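Local coordinates for protein putative invasin (Yersinia pseudotuberculosis IP 31758, PDB 5N40) that probably mediates cell adhesion as an invasin-type bacterial adhesin, with two immunoglobulin-like domains in tandem followed by a C-type lectin-like adhesion domain, at residues A[83-88]-A[92-97]; A[234-237]-A[242-245]; A[143-148]-A[182-187]; A[220-225]-A[247-252]. The protein carries 1 engineered substitution. All coordinates share one frame; numbering follows the deposited sequence.

Contact 1 of 4, residues A[83-88]-A[92-97]; sequences LSVNVD and LGTTPA
V85 and T94 meet through their methyls, CG1 of V85 lying 3.5 Å from CG2 of T94, tighter than usual for two carbons, with the side chains set roughly perpendicular. Each methyl is wedged between the N and C of its own residue (V85 chi1 52°), which swings it into the gap between the chains. The same V85 CG1 also reaches the backbone of L92 and packs on its CB at 4.0 Å. At the far end, L83 CD1 rests on A97 CB at 3.8 Å, while P96 CB touches the carbonyl oxygen of L83.

Two direct backbone bonds frame these contacts. L92 N donates to V85 O at 2.9 Å along a nearly straight path of 170°, and L83 N donates to A97 O at 3.1 Å. Between them the 92-97 side has three residues more than the 83-88 side and bows outward, with an inverse gamma turn centred on G93. Water 1 bridges the gap, accepting from V85 N at 3.0 Å and lying 2.8 Å from L92 O.

Further out, the hydroxyl OG1 of T94 bonds to S12 O, consistent with the methyl being turned toward V85. On its other edge, strand 79-87 pairs with strand 48-52 through S84 and N86, and L83, V85 and L92 pack onto strand 28-34. The arrangement is a beta hairpin whose second strand is broken where 92-97 bows away, within the N-terminal immunoglobulin-like domain.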
loop_
_atom_site.group_PDB
_atom_site.type_symbol
_atom_site.label_atom_id
_atom_site.label_comp_id
_atom_site.label_asym_id
_atom_site.label_seq_id
_atom_site.Cartn_x
_atom_site.Cartn_y
_atom_site.Cartn_z
ATOM N N LEU A 83 34.208 -13.169 -11.096
ATOM C CA LEU A 83 35.334 -12.582 -11.806
ATOM C C LEU A 83 36.006 -13.649 -12.655
ATOM O O LEU A 83 36.254 -14.758 -12.173
ATOM C CB LEU A 83 36.343 -11.996 -10.819
ATOM C CG LEU A 83 35.796 -10.959 -9.838
ATOM C CD1 LEU A 83 36.786 -10.723 -8.702
ATOM C CD2 LEU A 83 35.514 -9.675 -10.561
ATOM N N SER A 84 36.314 -13.310 -13.905
ATOM C CA SER A 84 37.059 -14.198 -14.788
ATOM C C SER A 84 38.261 -13.459 -15.360
ATOM O O SER A 84 38.351 -12.229 -15.304
ATOM C CB SER A 84 36.191 -14.733 -15.932
ATOM O OG SER A 84 35.892 -13.711 -16.861
ATOM N N VAL A 85 39.197 -14.229 -15.908
ATOM C CA VAL A 85 40.451 -13.686 -16.410
ATOM C C VAL A 85 40.782 -14.353 -17.738
ATOM O O VAL A 85 40.565 -15.556 -17.913
ATOM C CB VAL A 85 41.591 -13.889 -15.384
ATOM C CG1 VAL A 85 41.664 -15.336 -14.945
ATOM C CG2 VAL A 85 42.923 -13.425 -15.950
ATOM N N ASN A 86 41.301 -13.566 -18.678
ATOM C CA ASN A 86 41.823 -14.120 -19.917
ATOM C C ASN A 86 43.156 -13.453 -20.237
ATOM O O ASN A 86 43.445 -12.340 -19.785
ATOM C CB ASN A 86 40.823 -13.981 -21.093
ATOM C CG ASN A 86 40.419 -12.554 -21.375
ATOM O OD1 ASN A 86 41.178 -11.785 -21.962
ATOM N ND2 ASN A 86 39.192 -12.198 -20.994
ATOM N N VAL A 87 43.973 -14.169 -21.001
ATOM C CA VAL A 87 45.315 -13.745 -21.379
ATOM C C VAL A 87 45.398 -13.858 -22.891
ATOM O O VAL A 87 45.131 -14.930 -23.445
ATOM C CB VAL A 87 46.398 -14.613 -20.716
ATOM C CG1 VAL A 87 47.790 -14.145 -21.122
ATOM C CG2 VAL A 87 46.237 -14.613 -19.199
ATOM N N ASP A 88 45.743 -12.760 -23.559
ATOM C CA ASP A 88 45.736 -12.723 -25.021
ATOM C C ASP A 88 44.372 -13.146 -25.566
ATOM O O ASP A 88 44.278 -13.785 -26.610
ATOM C CB ASP A 88 46.831 -13.616 -25.616
ATOM C CG ASP A 88 48.230 -13.156 -25.269
ATOM O OD1 ASP A 88 48.471 -11.931 -25.228
ATOM O OD2 ASP A 88 49.088 -14.037 -25.056
ATOM N N LEU A 92 41.719 -18.028 -18.958
ATOM C CA LEU A 92 42.591 -18.729 -18.024
ATOM C C LEU A 92 41.709 -19.341 -16.943
ATOM O O LEU A 92 41.132 -18.620 -16.122
ATOM C CB LEU A 92 43.628 -17.785 -17.419
ATOM C CG LEU A 92 44.555 -18.420 -16.386
ATOM C CD1 LEU A 92 45.502 -19.404 -17.051
ATOM C CD2 LEU A 92 45.324 -17.352 -15.620
ATOM N N GLY A 93 41.619 -20.666 -16.939
ATOM C CA GLY A 93 40.648 -21.360 -16.116
ATOM C C GLY A 93 41.040 -21.482 -14.662
ATOM O O GLY A 93 40.928 -22.558 -14.070
ATOM N N THR A 94 41.500 -20.388 -14.068
ATOM C CA THR A 94 41.749 -20.401 -12.639
ATOM C C THR A 94 40.421 -20.277 -11.892
ATOM O O THR A 94 39.401 -19.854 -12.447
ATOM C CB THR A 94 42.717 -19.276 -12.255
ATOM O OG1 THR A 94 42.980 -19.323 -10.848
ATOM C CG2 THR A 94 42.147 -17.909 -12.627
ATOM N N THR A 95 40.433 -20.683 -10.631
ATOM C CA THR A 95 39.227 -20.602 -9.818
ATOM C C THR A 95 38.705 -19.164 -9.803
ATOM O O THR A 95 39.484 -18.230 -9.569
ATOM C CB THR A 95 39.511 -21.067 -8.392
ATOM O OG1 THR A 95 40.100 -22.375 -8.419
ATOM C CG2 THR A 95 38.221 -21.104 -7.584
ATOM N N PRO A 96 37.412 -18.940 -10.038
ATOM C CA PRO A 96 36.918 -17.559 -10.069
ATOM C C PRO A 96 36.848 -16.982 -8.664
ATOM O O PRO A 96 36.347 -17.620 -7.738
ATOM C CB PRO A 96 35.523 -17.680 -10.701
ATOM C CG PRO A 96 35.228 -19.161 -10.811
ATOM C CD PRO A 96 36.299 -19.902 -10.056
ATOM N N ALA A 97 37.367 -15.774 -8.510
ATOM C CA ALA A 97 37.123 -15.023 -7.295
ATOM C C ALA A 97 35.707 -14.466 -7.331
ATOM O O ALA A 97 35.115 -14.291 -8.398
ATOM C CB ALA A 97 38.134 -13.888 -7.143
HETATM O O HOH W 1 38.712 -17.141 -15.921
#

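Contact 2 of 4, residues A[234-237]-A[242-245]; sequences AETL and VTFK
T243 lays its methyl CG2 against T236, 3.9 Å from CB, on the face of the little sheet that also carries the side chain of K245. The methyl gets there because it stands opposite the backbone N of T243, whose hydroxyl turns back toward its own N (chi1 -63°) and makes a weak hydrogen bond to T238. The other face belongs to L237 and F244. There the phenyl ring presents its edge to the L237 carbonyl, with CD1 3.5 Å from O and the oxygen in the plane of the ring, while helix 284-293 packs on both side chains through L290.

L237 and F244 are a hydrogen-bonded antiparallel pair: L237 N donates to F244 O at 2.9 Å, and F244 N answers to L237 O at 2.7 Å. T236 and K245 form the neighbouring non-hydrogen-bonded pair, and T236 CA approaches F244 O at 3.0 Å in a CA-H...O contact. This is a two-stranded hairpin of the C-type lectin-like domain; on the far side of strand 242-245 the C-terminal residues add backbone bonds, C350 to K245 and L352 to T243, and C350 is itself held by the disulfide to C279.

Beyond the paired residues, water 2 joins the two chains. It donates to both E235 O and E235 OE1 and accepts from K245 NZ at 2.9 Å, bridging opposite charges that do not touch directly. E235 OE1 is also salt-bridged to R246, and the K245 ammonium has a second partner in the ring of Y248.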
loop_
_atom_site.group_PDB
_atom_site.type_symbol
_atom_site.label_atom_id
_atom_site.label_comp_id
_atom_site.label_asym_id
_atom_site.label_seq_id
_atom_site.Cartn_x
_atom_site.Cartn_y
_atom_site.Cartn_z
ATOM N N ALA A 234 -23.048 9.725 2.195
ATOM C CA ALA A 234 -23.707 10.954 1.760
ATOM C C ALA A 234 -24.323 11.676 2.952
ATOM O O ALA A 234 -25.103 11.095 3.713
ATOM C CB ALA A 234 -24.790 10.644 0.729
ATOM N N GLU A 235 -23.985 12.958 3.105
ATOM C CA GLU A 235 -24.553 13.740 4.200
ATOM C C GLU A 235 -26.011 14.081 3.926
ATOM O O GLU A 235 -26.831 14.116 4.852
ATOM C CB GLU A 235 -23.757 15.026 4.408
ATOM C CG GLU A 235 -22.327 14.821 4.881
ATOM C CD GLU A 235 -22.223 14.315 6.312
ATOM O OE1 GLU A 235 -23.224 14.387 7.057
ATOM O OE2 GLU A 235 -21.131 13.844 6.695
ATOM N N THR A 236 -26.324 14.395 2.671
ATOM C CA THR A 236 -27.683 14.625 2.204
ATOM C C THR A 236 -27.844 13.986 0.831
ATOM O O THR A 236 -26.867 13.728 0.124
ATOM C CB THR A 236 -28.016 16.126 2.102
ATOM O OG1 THR A 236 -27.196 16.734 1.095
ATOM C CG2 THR A 236 -27.783 16.838 3.427
ATOM N N LEU A 237 -29.098 13.734 0.457
ATOM C CA LEU A 237 -29.458 13.350 -0.899
ATOM C C LEU A 237 -30.642 14.203 -1.339
ATOM O O LEU A 237 -31.454 14.626 -0.517
ATOM C CB LEU A 237 -29.829 11.868 -0.994
ATOM C CG LEU A 237 -28.755 10.843 -0.599
ATOM C CD1 LEU A 237 -29.389 9.469 -0.459
ATOM C CD2 LEU A 237 -27.629 10.809 -1.622
ATOM N N VAL A 242 -36.507 18.010 -3.093
ATOM C CA VAL A 242 -36.629 17.617 -1.695
ATOM C C VAL A 242 -35.276 17.072 -1.259
ATOM O O VAL A 242 -34.694 16.230 -1.951
ATOM C CB VAL A 242 -37.746 16.575 -1.490
ATOM C CG1 VAL A 242 -37.930 16.254 -0.006
ATOM C CG2 VAL A 242 -39.062 17.079 -2.087
ATOM N N THR A 243 -34.766 17.575 -0.137
ATOM C CA THR A 243 -33.446 17.212 0.368
ATOM C C THR A 243 -33.600 16.407 1.651
ATOM O O THR A 243 -34.371 16.787 2.536
ATOM C CB THR A 243 -32.588 18.456 0.618
ATOM O OG1 THR A 243 -32.361 19.135 -0.623
ATOM C CG2 THR A 243 -31.238 18.084 1.226
ATOM N N PHE A 244 -32.856 15.305 1.744
ATOM C CA PHE A 244 -32.971 14.345 2.835
ATOM C C PHE A 244 -31.625 14.215 3.539
ATOM O O PHE A 244 -30.593 14.066 2.881
ATOM C CB PHE A 244 -33.407 12.970 2.312
ATOM C CG PHE A 244 -34.657 12.985 1.458
ATOM C CD1 PHE A 244 -34.597 13.323 0.106
ATOM C CD2 PHE A 244 -35.879 12.611 1.991
ATOM C CE1 PHE A 244 -35.732 13.313 -0.677
ATOM C CE2 PHE A 244 -37.019 12.601 1.202
ATOM C CZ PHE A 244 -36.939 12.948 -0.130
ATOM N N LYS A 245 -31.638 14.250 4.871
ATOM C CA LYS A 245 -30.416 14.133 5.665
ATOM C C LYS A 245 -30.151 12.673 6.014
ATOM O O LYS A 245 -31.083 11.898 6.251
ATOM C CB LYS A 245 -30.545 14.964 6.945
ATOM C CG LYS A 245 -29.236 15.259 7.661
ATOM C CD LYS A 245 -29.499 15.953 8.996
ATOM C CE LYS A 245 -28.238 16.569 9.580
ATOM N NZ LYS A 245 -27.128 15.569 9.675
HETATM O O HOH W 2 -25.796 15.493 7.075
#

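Contact 3 of 4, residues A[143-148]-A[182-187]; sequences MTFEQV and GQLTVS
L184 holds CG opposite its backbone N (chi1 168°), which carries the branch CD2 alongside M143, where it lies 3.6 Å from M143 CB. F145 is turned the other way about, its ring opposite the carbonyl carbon (chi1 -64°), and it reaches the facing strand with the far rim of the ring. F145 CZ comes to 4.2 Å from V186 CG2, and F145 CE2 to 4.3 Å from L184 CD2. Both methyls approach the ring obliquely. M143 and L184 lie flank to flank, pointing opposite ways, whereas F145 and V186 advance on each other from opposite strands. The CD2 methyl of L184 thus sits where M143 and F145 can both touch it.

The strands do not pair. The axes of 143-148 and 183-187 pass 10.2 Å apart at an angle of 41°; these segments belong to strands 142-151 and 183-189, one in each sheet of a beta sandwich, the second immunoglobulin-like domain. M143, F145, L184 and V186 point inward across it, while T144 and T185 point outward. Also packed here are V127 against M143 and F145, I166 against F145 and V186, and F174, whose ring meets that of F145 edge to face.

Across the two segments there is no hydrogen bond or charge pair, so the hold is dispersion and the exclusion of water. The contact is therefore non-directional, and nothing polar across it fixes one strand against the other.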
loop_
_atom_site.group_PDB
_atom_site.type_symbol
_atom_site.label_atom_id
_atom_site.label_comp_id
_atom_site.label_asym_id
_atom_site.label_seq_id
_atom_site.Cartn_x
_atom_site.Cartn_y
_atom_site.Cartn_z
ATOM N N MET A 143 12.613 -3.157 -3.352
ATOM C CA MET A 143 11.639 -2.695 -2.372
ATOM C C MET A 143 10.533 -3.726 -2.196
ATOM O O MET A 143 10.128 -4.385 -3.159
ATOM C CB MET A 143 11.022 -1.361 -2.809
ATOM C CG MET A 143 10.558 -0.475 -1.658
ATOM S SD MET A 143 11.906 0.190 -0.657
ATOM C CE MET A 143 12.838 1.113 -1.875
ATOM N N THR A 144 10.042 -3.854 -0.961
ATOM C CA THR A 144 8.844 -4.633 -0.666
ATOM C C THR A 144 7.928 -3.799 0.221
ATOM O O THR A 144 8.334 -2.781 0.791
ATOM C CB THR A 144 9.152 -5.962 0.034
ATOM O OG1 THR A 144 9.706 -5.698 1.322
ATOM C CG2 THR A 144 10.117 -6.812 -0.787
ATOM N N PHE A 145 6.679 -4.240 0.338
ATOM C CA PHE A 145 5.691 -3.584 1.182
ATOM C C PHE A 145 5.046 -4.591 2.122
ATOM O O PHE A 145 4.800 -5.743 1.754
ATOM C CB PHE A 145 4.595 -2.898 0.351
ATOM C CG PHE A 145 5.101 -1.774 -0.493
ATOM C CD1 PHE A 145 5.270 -0.508 0.046
ATOM C CD2 PHE A 145 5.428 -1.980 -1.818
ATOM C CE1 PHE A 145 5.742 0.529 -0.723
ATOM C CE2 PHE A 145 5.898 -0.937 -2.595
ATOM C CZ PHE A 145 6.062 0.318 -2.037
ATOM N N GLU A 146 4.736 -4.124 3.329
ATOM C CA GLU A 146 4.132 -4.962 4.358
ATOM C C GLU A 146 3.099 -4.165 5.139
ATOM O O GLU A 146 3.386 -3.058 5.604
ATOM C CB GLU A 146 5.206 -5.503 5.310
ATOM C CG GLU A 146 4.692 -6.539 6.288
ATOM C CD GLU A 146 5.793 -7.146 7.134
ATOM O OE1 GLU A 146 6.889 -6.552 7.211
ATOM O OE2 GLU A 146 5.554 -8.216 7.724
ATOM N N GLN A 147 1.899 -4.727 5.279
ATOM C CA GLN A 147 0.913 -4.167 6.196
ATOM C C GLN A 147 1.345 -4.455 7.627
ATOM O O GLN A 147 1.554 -5.616 7.987
ATOM C CB GLN A 147 -0.468 -4.761 5.906
ATOM C CG GLN A 147 -1.557 -4.347 6.892
ATOM C CD GLN A 147 -1.661 -5.263 8.103
ATOM O OE1 GLN A 147 -1.291 -4.887 9.218
ATOM N NE2 GLN A 147 -2.195 -6.462 7.892
ATOM N N VAL A 148 1.500 -3.406 8.438
ATOM C CA VAL A 148 1.966 -3.555 9.814
ATOM C C VAL A 148 0.968 -3.051 10.846
ATOM O O VAL A 148 1.200 -3.244 12.045
ATOM C CB VAL A 148 3.339 -2.869 10.027
ATOM C CG1 VAL A 148 4.416 -3.524 9.168
ATOM C CG2 VAL A 148 3.254 -1.373 9.744
ATOM N N GLY A 182 15.938 7.394 -7.842
ATOM C CA GLY A 182 15.759 6.839 -6.519
ATOM C C GLY A 182 14.322 6.738 -6.063
ATOM O O GLY A 182 14.074 6.586 -4.862
ATOM N N GLN A 183 13.363 6.802 -6.985
ATOM C CA GLN A 183 11.949 6.812 -6.639
ATOM C C GLN A 183 11.242 5.559 -7.142
ATOM O O GLN A 183 11.566 5.021 -8.205
ATOM C CB GLN A 183 11.259 8.056 -7.210
ATOM C CG GLN A 183 11.870 9.361 -6.756
ATOM C CD GLN A 183 11.019 10.555 -7.150
ATOM O OE1 GLN A 183 9.907 10.394 -7.654
ATOM N NE2 GLN A 183 11.539 11.757 -6.929
ATOM N N LEU A 184 10.281 5.094 -6.353
ATOM C CA LEU A 184 9.365 4.026 -6.742
ATOM C C LEU A 184 7.958 4.503 -6.423
ATOM O O LEU A 184 7.649 4.762 -5.256
ATOM C CB LEU A 184 9.678 2.728 -5.991
ATOM C CG LEU A 184 8.632 1.612 -6.071
ATOM C CD1 LEU A 184 8.450 1.155 -7.502
ATOM C CD2 LEU A 184 9.018 0.443 -5.172
ATOM N N THR A 185 7.110 4.617 -7.444
ATOM C CA THR A 185 5.727 5.049 -7.255
ATOM C C THR A 185 4.785 3.913 -7.628
ATOM O O THR A 185 4.921 3.305 -8.698
ATOM C CB THR A 185 5.408 6.300 -8.076
ATOM O OG1 THR A 185 6.206 7.400 -7.610
ATOM C CG2 THR A 185 3.936 6.685 -7.939
ATOM N N VAL A 186 3.822 3.638 -6.743
ATOM C CA VAL A 186 2.877 2.548 -6.928
ATOM C C VAL A 186 1.468 3.057 -6.651
ATOM O O VAL A 186 1.262 4.079 -5.990
ATOM C CB VAL A 186 3.197 1.338 -6.023
ATOM C CG1 VAL A 186 4.602 0.820 -6.313
ATOM C CG2 VAL A 186 3.057 1.702 -4.550
ATOM N N SER A 187 0.495 2.310 -7.167
ATOM C CA SER A 187 -0.919 2.623 -7.019
ATOM C C SER A 187 -1.524 1.718 -5.954
ATOM O O SER A 187 -1.475 0.487 -6.077
ATOM C CB SER A 187 -1.642 2.450 -8.352
ATOM O OG SER A 187 -2.997 2.829 -8.234
#

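Contact 4 of 4, residues A[220-225]-A[247-252]; sequences TSPDSA and PYLAAE
P222 and L249 supply the apolar part. The ring carbon CG of P222 sits among the terminal carbons of L249, 3.7 Å from CD1 and 3.9 Å from CD2, with the two side chains set at a slant to each other. L249 holds CG opposite its carbonyl carbon (chi1 -68°), which points the isobutyl fork at the proline. W267 of strand 265-269 touches both residues and closes this small patch.

The polar part runs through water 3. S224 OG gives its proton to the water at 2.6 Å, and the water donates to E252 OE2 at 2.8 Å, spanning a serine and a carboxylate that stand 4.2 Å apart from OG to OE2. Each has a further partner: Q226 N bonds to the serine oxygen, and R246 forms a salt bridge with E252 OE2.

Two bonds lie inside 247-252. E252 OE1 accepts from L249 N at 2.9 Å on its anti side, 16° out of the carboxylate plane, while E252 N closes the turn by bonding to L249 O. With water 3 and R246 at OE2, both carboxylate oxygens are held.

Charge pairs at D223, with R116 and R153, reach back to the preceding immunoglobulin-like domain. The arrangement is a meeting of two loops at the base of the C-type lectin-like adhesion domain, where the chain enters it from its immunoglobulin-like neighbour.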
loop_
_atom_site.group_PDB
_atom_site.type_symbol
_atom_site.label_atom_id
_atom_site.label_comp_id
_atom_site.label_asym_id
_atom_site.label_seq_id
_atom_site.Cartn_x
_atom_site.Cartn_y
_atom_site.Cartn_z
ATOM N N THR A 220 -20.599 3.169 3.901
ATOM C CA THR A 220 -21.637 2.910 4.888
ATOM C C THR A 220 -21.333 3.496 6.258
ATOM O O THR A 220 -22.069 3.217 7.212
ATOM C CB THR A 220 -21.894 1.404 5.009
ATOM O OG1 THR A 220 -20.659 0.681 5.112
ATOM C CG2 THR A 220 -22.678 0.902 3.812
ATOM N N SER A 221 -20.282 4.311 6.380
ATOM C CA SER A 221 -19.991 5.027 7.607
ATOM C C SER A 221 -19.992 6.529 7.352
ATOM O O SER A 221 -19.486 6.984 6.318
ATOM C CB SER A 221 -18.623 4.618 8.180
ATOM O OG SER A 221 -18.687 3.348 8.795
ATOM N N PRO A 222 -20.525 7.324 8.266
ATOM C CA PRO A 222 -20.470 8.776 8.068
ATOM C C PRO A 222 -19.069 9.317 8.319
ATOM O O PRO A 222 -18.285 8.753 9.090
ATOM C CB PRO A 222 -21.473 9.311 9.087
ATOM C CG PRO A 222 -21.492 8.291 10.167
ATOM C CD PRO A 222 -21.176 6.960 9.534
ATOM N N ASP A 223 -18.761 10.431 7.646
ATOM C CA ASP A 223 -17.485 11.124 7.829
ATOM C C ASP A 223 -17.619 12.009 9.061
ATOM O O ASP A 223 -17.837 13.221 8.984
ATOM C CB ASP A 223 -17.111 11.930 6.592
ATOM C CG ASP A 223 -15.740 12.587 6.717
ATOM O OD1 ASP A 223 -14.960 12.195 7.613
ATOM O OD2 ASP A 223 -15.441 13.501 5.915
ATOM N N SER A 224 -17.516 11.364 10.217
ATOM C CA SER A 224 -17.642 12.010 11.514
ATOM C C SER A 224 -16.540 11.488 12.418
ATOM O O SER A 224 -16.246 10.293 12.414
ATOM C CB SER A 224 -19.002 11.723 12.156
ATOM O OG SER A 224 -18.961 11.977 13.549
ATOM N N ALA A 225 -15.933 12.381 13.200
ATOM C CA ALA A 225 -14.923 11.938 14.153
ATOM C C ALA A 225 -15.494 10.972 15.186
ATOM O O ALA A 225 -14.722 10.265 15.846
ATOM C CB ALA A 225 -14.292 13.148 14.849
ATOM N N PRO A 247 -29.254 9.507 8.323
ATOM C CA PRO A 247 -29.619 9.253 9.721
ATOM C C PRO A 247 -28.487 9.629 10.666
ATOM O O PRO A 247 -27.316 9.710 10.285
ATOM C CB PRO A 247 -29.902 7.748 9.758
ATOM C CG PRO A 247 -29.217 7.189 8.564
ATOM C CD PRO A 247 -29.223 8.270 7.528
ATOM N N TYR A 248 -28.862 9.854 11.923
ATOM C CA TYR A 248 -27.926 10.261 12.962
ATOM C C TYR A 248 -27.287 9.050 13.624
ATOM O O TYR A 248 -27.952 8.039 13.875
ATOM C CB TYR A 248 -28.640 11.085 14.039
ATOM C CG TYR A 248 -28.979 12.503 13.655
ATOM C CD1 TYR A 248 -28.041 13.517 13.773
ATOM C CD2 TYR A 248 -30.251 12.839 13.202
ATOM C CE1 TYR A 248 -28.350 14.823 13.438
ATOM C CE2 TYR A 248 -30.566 14.138 12.863
ATOM C CZ TYR A 248 -29.611 15.127 12.986
ATOM O OH TYR A 248 -29.911 16.426 12.659
ATOM N N LEU A 249 -25.996 9.166 13.925
ATOM C CA LEU A 249 -25.368 8.233 14.846
ATOM C C LEU A 249 -25.963 8.399 16.238
ATOM O O LEU A 249 -26.380 9.489 16.631
ATOM C CB LEU A 249 -23.857 8.463 14.916
ATOM C CG LEU A 249 -23.018 8.141 13.679
ATOM C CD1 LEU A 249 -21.583 8.642 13.871
ATOM C CD2 LEU A 249 -23.022 6.653 13.385
ATOM N N ALA A 250 -25.994 7.298 16.987
ATOM C CA ALA A 250 -26.395 7.373 18.388
ATOM C C ALA A 250 -25.554 8.401 19.136
ATOM O O ALA A 250 -26.073 9.173 19.952
ATOM C CB ALA A 250 -26.273 5.995 19.034
ATOM N N ALA A 251 -24.252 8.441 18.848
ATOM C CA ALA A 251 -23.359 9.399 19.487
ATOM C C ALA A 251 -23.689 10.840 19.117
ATOM O O ALA A 251 -23.271 11.759 19.828
ATOM C CB ALA A 251 -21.907 9.082 19.114
ATOM N N GLU A 252 -24.414 11.061 18.020
ATOM C CA GLU A 252 -24.858 12.395 17.631
ATOM C C GLU A 252 -26.179 12.802 18.277
ATOM O O GLU A 252 -26.491 14.001 18.319
ATOM C CB GLU A 252 -24.989 12.477 16.104
ATOM C CG GLU A 252 -23.647 12.523 15.386
ATOM C CD GLU A 252 -23.748 12.384 13.874
ATOM O OE1 GLU A 252 -24.566 11.576 13.395
ATOM O OE2 GLU A 252 -22.988 13.079 13.161
HETATM O O HOH W 3 -20.585 13.789 14.339
#

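Overall arrangement
The four contacts are spread along an elongated chain of three domains, and all are partly buried. Contact 1, near the N-terminal end, and contact 2, about 78 Å away between centres, are both hairpins held by backbone bonds, with a bridging water. Contact 3, near the middle of the chain, is entirely apolar: its side chains turn into a sandwich and join its two sheets. Contact 4 joins loops and mixes one hydrophobic touch with a water bridge; the water-bridged polar ends of contacts 2 and 4 belong to exposed or partly exposed residues. These two share the adhesion domain, contact 2 nested in the loop closed by contact 4, and R246 serves glutamates of both.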